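Local coordinates for glycosyl hydrolases family 31 family protein (Aspergillus niger, PDB 6DRU), which hydrolyses the alpha-xylosyl linkage at the non-reducing terminal glucose of xyloglucan oligosaccharides, releasing alpha-xylose, at residues A[236-249]-A[463-477]. Numbering follows the deposited sequence.
Sequences SALTGRAPAPPDFS and CDHVSLSRSGYIGSQ. With XYS (alpha-D-xylopyranose), chain N.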
loop_
_atom_site.group_PDB
_atom_site.type_symbol
_atom_site.label_atom_id
_atom_site.label_comp_id
_atom_site.label_asym_id
_atom_site.label_seq_id
_atom_site.Cartn_x
_atom_site.Cartn_y
_atom_site.Cartn_z
ATOM N N SER A 236 30.993 13.137 -18.151
ATOM C CA SER A 236 31.891 11.994 -18.030
ATOM C C SER A 236 32.744 12.082 -16.772
ATOM O O SER A 236 33.059 11.052 -16.167
ATOM C CB SER A 236 32.777 11.888 -19.271
ATOM O OG SER A 236 33.520 13.080 -19.471
ATOM N N ALA A 237 33.130 13.292 -16.364
ATOM C CA ALA A 237 33.854 13.448 -15.109
ATOM C C ALA A 237 32.981 13.130 -13.903
ATOM O O ALA A 237 33.510 12.790 -12.840
ATOM C CB ALA A 237 34.408 14.866 -14.987
ATOM N N LEU A 238 31.661 13.232 -14.045
ATOM C CA LEU A 238 30.753 12.916 -12.953
ATOM C C LEU A 238 30.388 11.440 -12.912
ATOM O O LEU A 238 30.331 10.849 -11.830
ATOM C CB LEU A 238 29.477 13.752 -13.070
ATOM C CG LEU A 238 29.576 15.216 -12.648
ATOM C CD1 LEU A 238 28.402 16.004 -13.201
ATOM C CD2 LEU A 238 29.640 15.333 -11.137
ATOM N N THR A 239 30.156 10.824 -14.072
ATOM C CA THR A 239 29.591 9.485 -14.130
ATOM C C THR A 239 30.541 8.428 -14.675
ATOM O O THR A 239 30.247 7.235 -14.543
ATOM C CB THR A 239 28.314 9.495 -14.981
ATOM O OG1 THR A 239 28.643 9.845 -16.329
ATOM C CG2 THR A 239 27.337 10.517 -14.432
ATOM N N GLY A 240 31.662 8.818 -15.276
ATOM C CA GLY A 240 32.615 7.833 -15.747
ATOM C C GLY A 240 33.281 8.156 -17.069
ATOM O O GLY A 240 32.623 8.559 -18.034
ATOM N N ARG A 241 34.599 7.982 -17.116
ATOM C CA ARG A 241 35.380 8.131 -18.335
ATOM C C ARG A 241 35.621 6.757 -18.944
ATOM O O ARG A 241 36.131 5.855 -18.269
ATOM C CB ARG A 241 36.712 8.827 -18.051
ATOM C CG ARG A 241 36.591 10.311 -17.745
ATOM C CD ARG A 241 36.462 11.132 -19.018
ATOM N NE ARG A 241 36.167 12.533 -18.734
ATOM C CZ ARG A 241 37.048 13.394 -18.237
ATOM N NH1 ARG A 241 38.284 12.996 -17.963
ATOM N NH2 ARG A 241 36.695 14.652 -18.009
ATOM N N ALA A 242 35.247 6.599 -20.211
ATOM C CA ALA A 242 35.329 5.297 -20.850
ATOM C C ALA A 242 36.781 4.833 -20.949
ATOM O O ALA A 242 37.702 5.651 -21.039
ATOM C CB ALA A 242 34.706 5.345 -22.241
ATOM N N PRO A 243 37.011 3.530 -20.934
ATOM C CA PRO A 243 38.361 2.995 -21.131
ATOM C C PRO A 243 38.720 2.962 -22.613
ATOM O O PRO A 243 37.915 3.283 -23.484
ATOM C CB PRO A 243 38.256 1.587 -20.548
ATOM C CG PRO A 243 36.828 1.215 -20.766
ATOM C CD PRO A 243 36.037 2.476 -20.605
ATOM N N ALA A 244 39.960 2.566 -22.886
ATOM C CA ALA A 244 40.251 2.433 -24.307
ATOM C C ALA A 244 39.923 1.017 -24.776
ATOM O O ALA A 244 40.263 0.044 -24.099
ATOM C CB ALA A 244 41.717 2.741 -24.592
ATOM N N PRO A 245 39.266 0.880 -25.932
ATOM C CA PRO A 245 38.838 -0.446 -26.367
ATOM C C PRO A 245 40.026 -1.261 -26.873
ATOM O O PRO A 245 41.032 -0.693 -27.314
ATOM C CB PRO A 245 37.847 -0.139 -27.504
ATOM C CG PRO A 245 38.350 1.141 -28.069
ATOM C CD PRO A 245 38.878 1.928 -26.891
ATOM N N PRO A 246 39.935 -2.586 -26.808
ATOM C CA PRO A 246 40.980 -3.410 -27.431
ATOM C C PRO A 246 40.946 -3.252 -28.940
ATOM O O PRO A 246 39.880 -3.102 -29.541
ATOM C CB PRO A 246 40.609 -4.833 -27.003
ATOM C CG PRO A 246 39.148 -4.774 -26.743
ATOM C CD PRO A 246 38.875 -3.401 -26.201
ATOM N N ASP A 247 42.134 -3.283 -29.551
ATOM C CA ASP A 247 42.247 -2.956 -30.970
ATOM C C ASP A 247 41.438 -3.905 -31.844
ATOM O O ASP A 247 40.886 -3.484 -32.867
ATOM C CB ASP A 247 43.716 -2.968 -31.397
ATOM C CG ASP A 247 44.509 -1.819 -30.799
ATOM O OD1 ASP A 247 43.906 -0.764 -30.508
ATOM O OD2 ASP A 247 45.737 -1.970 -30.624
ATOM N N PHE A 248 41.338 -5.179 -31.455
ATOM C CA PHE A 248 40.639 -6.147 -32.295
ATOM C C PHE A 248 39.151 -5.835 -32.404
ATOM O O PHE A 248 38.535 -6.127 -33.434
ATOM C CB PHE A 248 40.849 -7.565 -31.759
ATOM C CG PHE A 248 39.946 -7.925 -30.615
ATOM C CD1 PHE A 248 40.266 -7.558 -29.319
ATOM C CD2 PHE A 248 38.782 -8.643 -30.834
ATOM C CE1 PHE A 248 39.436 -7.893 -28.265
ATOM C CE2 PHE A 248 37.951 -8.978 -29.785
ATOM C CZ PHE A 248 38.277 -8.602 -28.499
ATOM N N SER A 249 38.563 -5.231 -31.368
ATOM C CA SER A 249 37.135 -4.934 -31.379
ATOM C C SER A 249 36.753 -3.871 -32.402
ATOM O O SER A 249 35.561 -3.708 -32.682
ATOM C CB SER A 249 36.683 -4.495 -29.985
ATOM O OG SER A 249 37.351 -3.313 -29.580
ATOM N N CYS A 463 41.258 -1.908 -22.140
ATOM C CA CYS A 463 40.542 -3.175 -22.101
ATOM C C CYS A 463 41.265 -4.224 -22.931
ATOM O O CYS A 463 41.828 -3.923 -23.988
ATOM C CB CYS A 463 39.115 -3.011 -22.630
ATOM S SG CYS A 463 38.067 -1.835 -21.750
ATOM N N ASP A 464 41.255 -5.461 -22.442
ATOM C CA ASP A 464 41.676 -6.599 -23.248
ATOM C C ASP A 464 40.501 -7.277 -23.930
ATOM O O ASP A 464 40.669 -7.870 -25.003
ATOM C CB ASP A 464 42.416 -7.623 -22.382
ATOM C CG ASP A 464 43.853 -7.230 -22.109
ATOM O OD1 ASP A 464 44.270 -6.139 -22.553
ATOM O OD2 ASP A 464 44.564 -8.013 -21.445
ATOM N N HIS A 465 39.316 -7.199 -23.331
ATOM C CA HIS A 465 38.121 -7.837 -23.857
ATOM C C HIS A 465 36.935 -6.907 -23.641
ATOM O O HIS A 465 37.006 -5.942 -22.874
ATOM C CB HIS A 465 37.890 -9.197 -23.190
ATOM C CG HIS A 465 39.130 -10.028 -23.081
ATOM N ND1 HIS A 465 39.630 -10.763 -24.135
ATOM C CD2 HIS A 465 39.984 -10.221 -22.048
ATOM C CE1 HIS A 465 40.733 -11.382 -23.752
ATOM N NE2 HIS A 465 40.969 -11.071 -22.490
ATOM N N VAL A 466 35.832 -7.203 -24.328
ATOM C CA VAL A 466 34.627 -6.388 -24.269
ATOM C C VAL A 466 33.432 -7.273 -23.944
ATOM O O VAL A 466 33.500 -8.501 -23.989
ATOM C CB VAL A 466 34.369 -5.616 -25.580
ATOM C CG1 VAL A 466 35.590 -4.815 -25.982
ATOM C CG2 VAL A 466 33.972 -6.582 -26.684
ATOM N N SER A 467 32.324 -6.617 -23.608
ATOM C CA SER A 467 31.039 -7.271 -23.433
ATOM C C SER A 467 30.000 -6.540 -24.272
ATOM O O SER A 467 30.109 -5.334 -24.510
ATOM C CB SER A 467 30.601 -7.300 -21.962
ATOM O OG SER A 467 30.213 -6.013 -21.515
ATOM N N LEU A 468 28.997 -7.282 -24.730
ATOM C CA LEU A 468 27.930 -6.741 -25.562
ATOM C C LEU A 468 26.647 -6.743 -24.741
ATOM O O LEU A 468 26.105 -7.808 -24.426
ATOM C CB LEU A 468 27.776 -7.554 -26.847
ATOM C CG LEU A 468 26.698 -7.133 -27.847
ATOM C CD1 LEU A 468 26.908 -5.700 -28.309
ATOM C CD2 LEU A 468 26.692 -8.076 -29.035
ATOM N N SER A 469 26.167 -5.551 -24.392
ATOM C CA SER A 469 24.997 -5.387 -23.544
ATOM C C SER A 469 23.892 -4.665 -24.302
ATOM O O SER A 469 24.156 -3.845 -25.187
ATOM C CB SER A 469 25.349 -4.611 -22.267
ATOM O OG SER A 469 24.182 -4.184 -21.587
ATOM N N ARG A 470 22.648 -4.973 -23.940
ATOM C CA ARG A 470 21.476 -4.354 -24.546
ATOM C C ARG A 470 20.844 -3.291 -23.659
ATOM O O ARG A 470 19.833 -2.699 -24.046
ATOM C CB ARG A 470 20.432 -5.422 -24.884
ATOM C CG ARG A 470 19.573 -5.101 -26.095
ATOM C CD ARG A 470 18.590 -6.222 -26.369
ATOM N NE ARG A 470 17.635 -6.392 -25.281
ATOM C CZ ARG A 470 16.806 -7.424 -25.172
ATOM N NH1 ARG A 470 16.822 -8.386 -26.086
ATOM N NH2 ARG A 470 15.968 -7.498 -24.149
ATOM N N SER A 471 21.409 -3.040 -22.480
ATOM C CA SER A 471 20.843 -2.074 -21.552
ATOM C C SER A 471 21.958 -1.526 -20.670
ATOM O O SER A 471 23.106 -1.973 -20.731
ATOM C CB SER A 471 19.727 -2.704 -20.711
ATOM O OG SER A 471 18.996 -1.718 -20.003
ATOM N N GLY A 472 21.600 -0.551 -19.846
ATOM C CA GLY A 472 22.572 0.087 -18.983
ATOM C C GLY A 472 21.915 1.209 -18.221
ATOM O O GLY A 472 20.689 1.250 -18.098
ATOM N N TYR A 473 22.729 2.130 -17.716
ATOM C CA TYR A 473 22.176 3.253 -16.972
ATOM C C TYR A 473 23.230 4.356 -16.881
ATOM O O TYR A 473 24.129 4.438 -17.725
ATOM C CB TYR A 473 21.680 2.790 -15.591
ATOM C CG TYR A 473 20.628 3.696 -14.997
ATOM C CD1 TYR A 473 19.491 4.034 -15.720
ATOM C CD2 TYR A 473 20.770 4.215 -13.717
ATOM C CE1 TYR A 473 18.526 4.864 -15.187
ATOM C CE2 TYR A 473 19.807 5.046 -13.174
ATOM C CZ TYR A 473 18.687 5.367 -13.914
ATOM O OH TYR A 473 17.722 6.192 -13.383
ATOM N N ILE A 474 23.102 5.205 -15.859
ATOM C CA ILE A 474 23.999 6.340 -15.692
ATOM C C ILE A 474 25.428 5.850 -15.529
ATOM O O ILE A 474 25.719 4.994 -14.683
ATOM C CB ILE A 474 23.555 7.187 -14.490
ATOM C CG1 ILE A 474 22.111 7.658 -14.673
ATOM C CG2 ILE A 474 24.477 8.372 -14.300
ATOM C CD1 ILE A 474 21.517 8.304 -13.442
ATOM N N GLY A 475 26.331 6.391 -16.344
ATOM C CA GLY A 475 27.735 6.051 -16.231
ATOM C C GLY A 475 28.111 4.684 -16.751
ATOM O O GLY A 475 29.182 4.179 -16.410
ATOM N N SER A 476 27.260 4.067 -17.575
ATOM C CA SER A 476 27.582 2.755 -18.127
ATOM C C SER A 476 28.818 2.786 -19.014
ATOM O O SER A 476 29.401 1.727 -19.281
ATOM C CB SER A 476 26.391 2.205 -18.918
ATOM O OG SER A 476 25.398 1.674 -18.059
ATOM N N GLN A 477 29.239 3.968 -19.471
ATOM C CA GLN A 477 30.412 4.063 -20.330
ATOM C C GLN A 477 31.701 3.707 -19.603
ATOM O O GLN A 477 32.737 3.555 -20.258
ATOM C CB GLN A 477 30.527 5.468 -20.925
ATOM C CG GLN A 477 30.872 6.560 -19.926
ATOM C CD GLN A 477 29.651 7.134 -19.240
ATOM O OE1 GLN A 477 28.529 6.676 -19.452
ATOM N NE2 GLN A 477 29.863 8.154 -18.415
HETATM C C1 XYS N . 17.483 -11.362 -28.236
HETATM C C2 XYS N . 18.615 -10.504 -28.753
HETATM C C3 XYS N . 19.073 -11.045 -30.089
HETATM C C4 XYS N . 19.399 -12.517 -29.956
HETATM C C5 XYS N . 18.228 -13.235 -29.322
HETATM O O1 XYS N . 16.424 -11.346 -29.163
HETATM O O2 XYS N . 18.174 -9.175 -28.898
HETATM O O3 XYS N . 20.218 -10.345 -30.517
HETATM O O4 XYS N . 19.644 -13.058 -31.233
HETATM O O5 XYS N . 17.946 -12.680 -28.056
#
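Gln477 NE2 bonds to Thr239 and Gly240, at and just past the end of helix 228-239, and ties segment 463-477, which carries barrel strand 467-469 of the family 31 TIM barrel, to the linker 240-246 that runs between that helix and strand 252-254. From CB the Gln477 chain sets CG between the backbone N and the carbonyl carbon (chi1 69°), then turns sharply at the next bond. CG lies 3.3 Å from Gly240 O, CD passes the same carbonyl, and NE2 at the tip donates twice, to Gly240 O at 2.8 Å and, less straight (142°), to Thr239 OG1. Both acceptors lie close to the amide plane, so the pair fixes the rotation of the amide; Thr239 OG1 is also bonded to Ile235 O, within the last helical turn. The other branch of Thr239, CG2, meets Ile474 CG2 at 3.6 Å, with the two side chains roughly perpendicular. Gly240, with positive phi, turns the chain out of the helix.

Farther along, Cys463 N donates an almost straight bond to Ala244 O (2.9 Å). Cys463 SG, in a disulfide with Cys480, rests against Pro243 CG, while Pro246 CD touches both Cys463 CB and Val466 CG1, which lie at about a right angle as seen from it. The Phe248 ring turns its edge to Asp464 O, which lies near the ring plane by CE1. The proline contacts with Cys463 and Val466 lay the linker along the residues leading into strand 467-469, whose neighbours in the barrel sheet are 391-394 and 481-484. Beyond that strand, away from the packed linker, Arg470 enters the xylose pocket, salt-bridged through NH2 to Asp398; Arg470 NH1 donates to O2 of the bound alpha-D-xylopyranose at 3.2 Å, with the sugar oxygen in the guanidinium plane.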